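Local structure of designed CISK-PX domain (Synthetic construct, 4OXW) at residues M8-P13 and I30-G35. The protein is a computationally designed PX domain modelled on that of the kinase CISK and, like natural PX domains, probably binds phosphoinositide lipids. Sequence-based numbering, arbitrary orientation.
Sequences MKVSIP and IKVKTG
Lys9 and Ser11 pair with Lys33 and Lys31 in an antiparallel ladder, the strand segments running at 157° to each other. Lys9 and Lys33 exchange two nearly straight backbone hydrogen bonds, Lys9 N to Lys33 O (2.9 Å) and Lys33 N to Lys9 O (2.8 Å). The two backbone hydrogen bonds between Ser11 and Lys31 are more bent, near 150° at the hydrogen. Val10 and Val32 form the non-hydrogen-bonded pair between them.

Lys9, Ser11, Lys31 and Lys33 share one face, which is polar. The Lys9 and Lys33 chains run alongside each other in the same direction, with CE against CE; their NZ atoms are 4.3 Å apart. Such like charges would be expected to repel. Ser11 OG, turned between its own N and C (chi1 61°), lies 3.7 Å from Lys31 CB. A water bonds to Ser11 OG and donates a long bond to Lys31 O. Pro13 is turned toward the neighbouring strand, and its ring meets the Lys31 chain tightly, CG to CD at 3.5 Å.

Val10 and Val32 lie on the other face, which is apolar. Met8 SD rests on Val32 CG1 at 3.9 Å, and Met8 CE reaches Thr34 CB. Ile12 and Ile30 meet through their CG1 atoms.

This is the first hairpin of the three-stranded PX sheet. Val10 also touches Ile92 of helix 78-96, while Ile12 and Ile30 meet Phe48 of helix 45-58. Strand 37-44 pairs with the far edge of strand 25-34.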
loop_
_atom_site.group_PDB
_atom_site.type_symbol
_atom_site.label_atom_id
_atom_site.label_comp_id
_atom_site.label_asym_id
_atom_site.label_seq_id
_atom_site.Cartn_x
_atom_site.Cartn_y
_atom_site.Cartn_z
ATOM N N MET A 8 9.312 3.082 12.595
ATOM C CA MET A 8 8.334 3.588 11.582
ATOM C C MET A 8 6.956 2.949 11.755
ATOM O O MET A 8 6.827 1.724 11.755
ATOM C CB MET A 8 8.860 3.347 10.171
ATOM C CG MET A 8 8.013 3.971 9.073
ATOM S SD MET A 8 8.925 4.153 7.522
ATOM C CE MET A 8 10.162 5.364 7.984
ATOM N N LYS A 9 5.936 3.794 11.902
ATOM C CA LYS A 9 4.565 3.362 12.170
ATOM C C LYS A 9 3.812 3.757 10.895
ATOM O O LYS A 9 3.982 4.883 10.446
ATOM C CB LYS A 9 4.016 4.138 13.376
ATOM C CG LYS A 9 2.946 3.422 14.176
ATOM C CD LYS A 9 3.027 3.747 15.669
ATOM C CE LYS A 9 2.218 4.989 16.026
ATOM N NZ LYS A 9 2.714 5.673 17.254
ATOM N N VAL A 10 3.056 2.819 10.295
ATOM C CA VAL A 10 2.253 3.106 9.100
ATOM C C VAL A 10 0.801 2.700 9.280
ATOM O O VAL A 10 0.495 1.785 10.053
ATOM C CB VAL A 10 2.818 2.420 7.849
ATOM C CG1 VAL A 10 4.206 2.979 7.565
ATOM C CG2 VAL A 10 2.905 0.909 8.054
ATOM N N SER A 11 -0.099 3.398 8.608
ATOM C CA SER A 11 -1.523 3.056 8.618
ATOM C C SER A 11 -2.152 3.580 7.333
ATOM O O SER A 11 -1.525 4.339 6.602
ATOM C CB SER A 11 -2.261 3.676 9.824
ATOM O OG SER A 11 -2.202 5.099 9.810
ATOM N N ILE A 12 -3.341 3.070 7.006
ATOM C CA ILE A 12 -4.086 3.492 5.837
ATOM C C ILE A 12 -5.508 3.854 6.256
ATOM O O ILE A 12 -6.421 2.997 6.284
ATOM C CB ILE A 12 -4.106 2.402 4.719
ATOM C CG1 ILE A 12 -2.688 1.956 4.401
ATOM C CG2 ILE A 12 -4.779 2.974 3.471
ATOM C CD1 ILE A 12 -2.618 0.895 3.312
ATOM N N PRO A 13 -5.693 5.129 6.646
ATOM C CA PRO A 13 -6.986 5.553 7.199
ATOM C C PRO A 13 -8.106 5.564 6.170
ATOM O O PRO A 13 -9.268 5.276 6.505
ATOM C CB PRO A 13 -6.687 6.970 7.709
ATOM C CG PRO A 13 -5.439 7.399 7.010
ATOM C CD PRO A 13 -4.648 6.136 6.860
ATOM N N ILE A 30 -1.562 6.447 2.724
ATOM C CA ILE A 30 -0.716 5.835 3.744
ATOM C C ILE A 30 -0.149 6.962 4.654
ATOM O O ILE A 30 0.563 7.859 4.172
ATOM C CB ILE A 30 0.443 5.045 3.154
ATOM C CG1 ILE A 30 -0.034 4.111 2.009
ATOM C CG2 ILE A 30 1.185 4.283 4.265
ATOM C CD1 ILE A 30 1.098 3.429 1.277
ATOM N N LYS A 31 -0.490 6.902 5.930
ATOM C CA LYS A 31 0.053 7.822 6.955
ATOM C C LYS A 31 1.303 7.168 7.544
ATOM O O LYS A 31 1.286 5.990 7.916
ATOM C CB LYS A 31 -0.990 8.099 8.059
ATOM C CG LYS A 31 -2.093 9.054 7.606
ATOM C CD LYS A 31 -3.114 9.361 8.700
ATOM C CE LYS A 31 -2.503 9.536 10.088
ATOM N NZ LYS A 31 -3.560 9.915 11.083
ATOM N N VAL A 32 2.411 7.915 7.552
ATOM C CA VAL A 32 3.710 7.386 7.923
ATOM C C VAL A 32 4.207 8.259 9.079
ATOM O O VAL A 32 4.133 9.465 8.998
ATOM C CB VAL A 32 4.701 7.436 6.767
ATOM C CG1 VAL A 32 6.044 6.823 7.171
ATOM C CG2 VAL A 32 4.148 6.747 5.531
ATOM N N LYS A 33 4.598 7.624 10.184
ATOM C CA LYS A 33 5.169 8.328 11.352
ATOM C C LYS A 33 6.540 7.777 11.686
ATOM O O LYS A 33 6.792 6.566 11.627
ATOM C CB LYS A 33 4.230 8.146 12.536
ATOM C CG LYS A 33 2.924 8.852 12.319
ATOM C CD LYS A 33 1.804 8.268 13.148
ATOM C CE LYS A 33 1.841 8.759 14.584
ATOM N NZ LYS A 33 0.472 8.703 15.179
ATOM N N THR A 34 7.482 8.654 11.992
ATOM C CA THR A 34 8.751 8.163 12.460
ATOM C C THR A 34 9.278 9.251 13.362
ATOM O O THR A 34 9.176 10.423 13.032
ATOM C CB THR A 34 9.733 7.816 11.338
ATOM O OG1 THR A 34 10.916 7.252 11.915
ATOM C CG2 THR A 34 10.114 9.008 10.532
ATOM N N GLY A 35 9.793 8.883 14.523
ATOM C CA GLY A 35 10.121 9.962 15.484
ATOM C C GLY A 35 8.908 10.807 15.772
ATOM O O GLY A 35 7.847 10.275 16.125
HETATM O O HOH W 1 0.216 5.989 10.992
#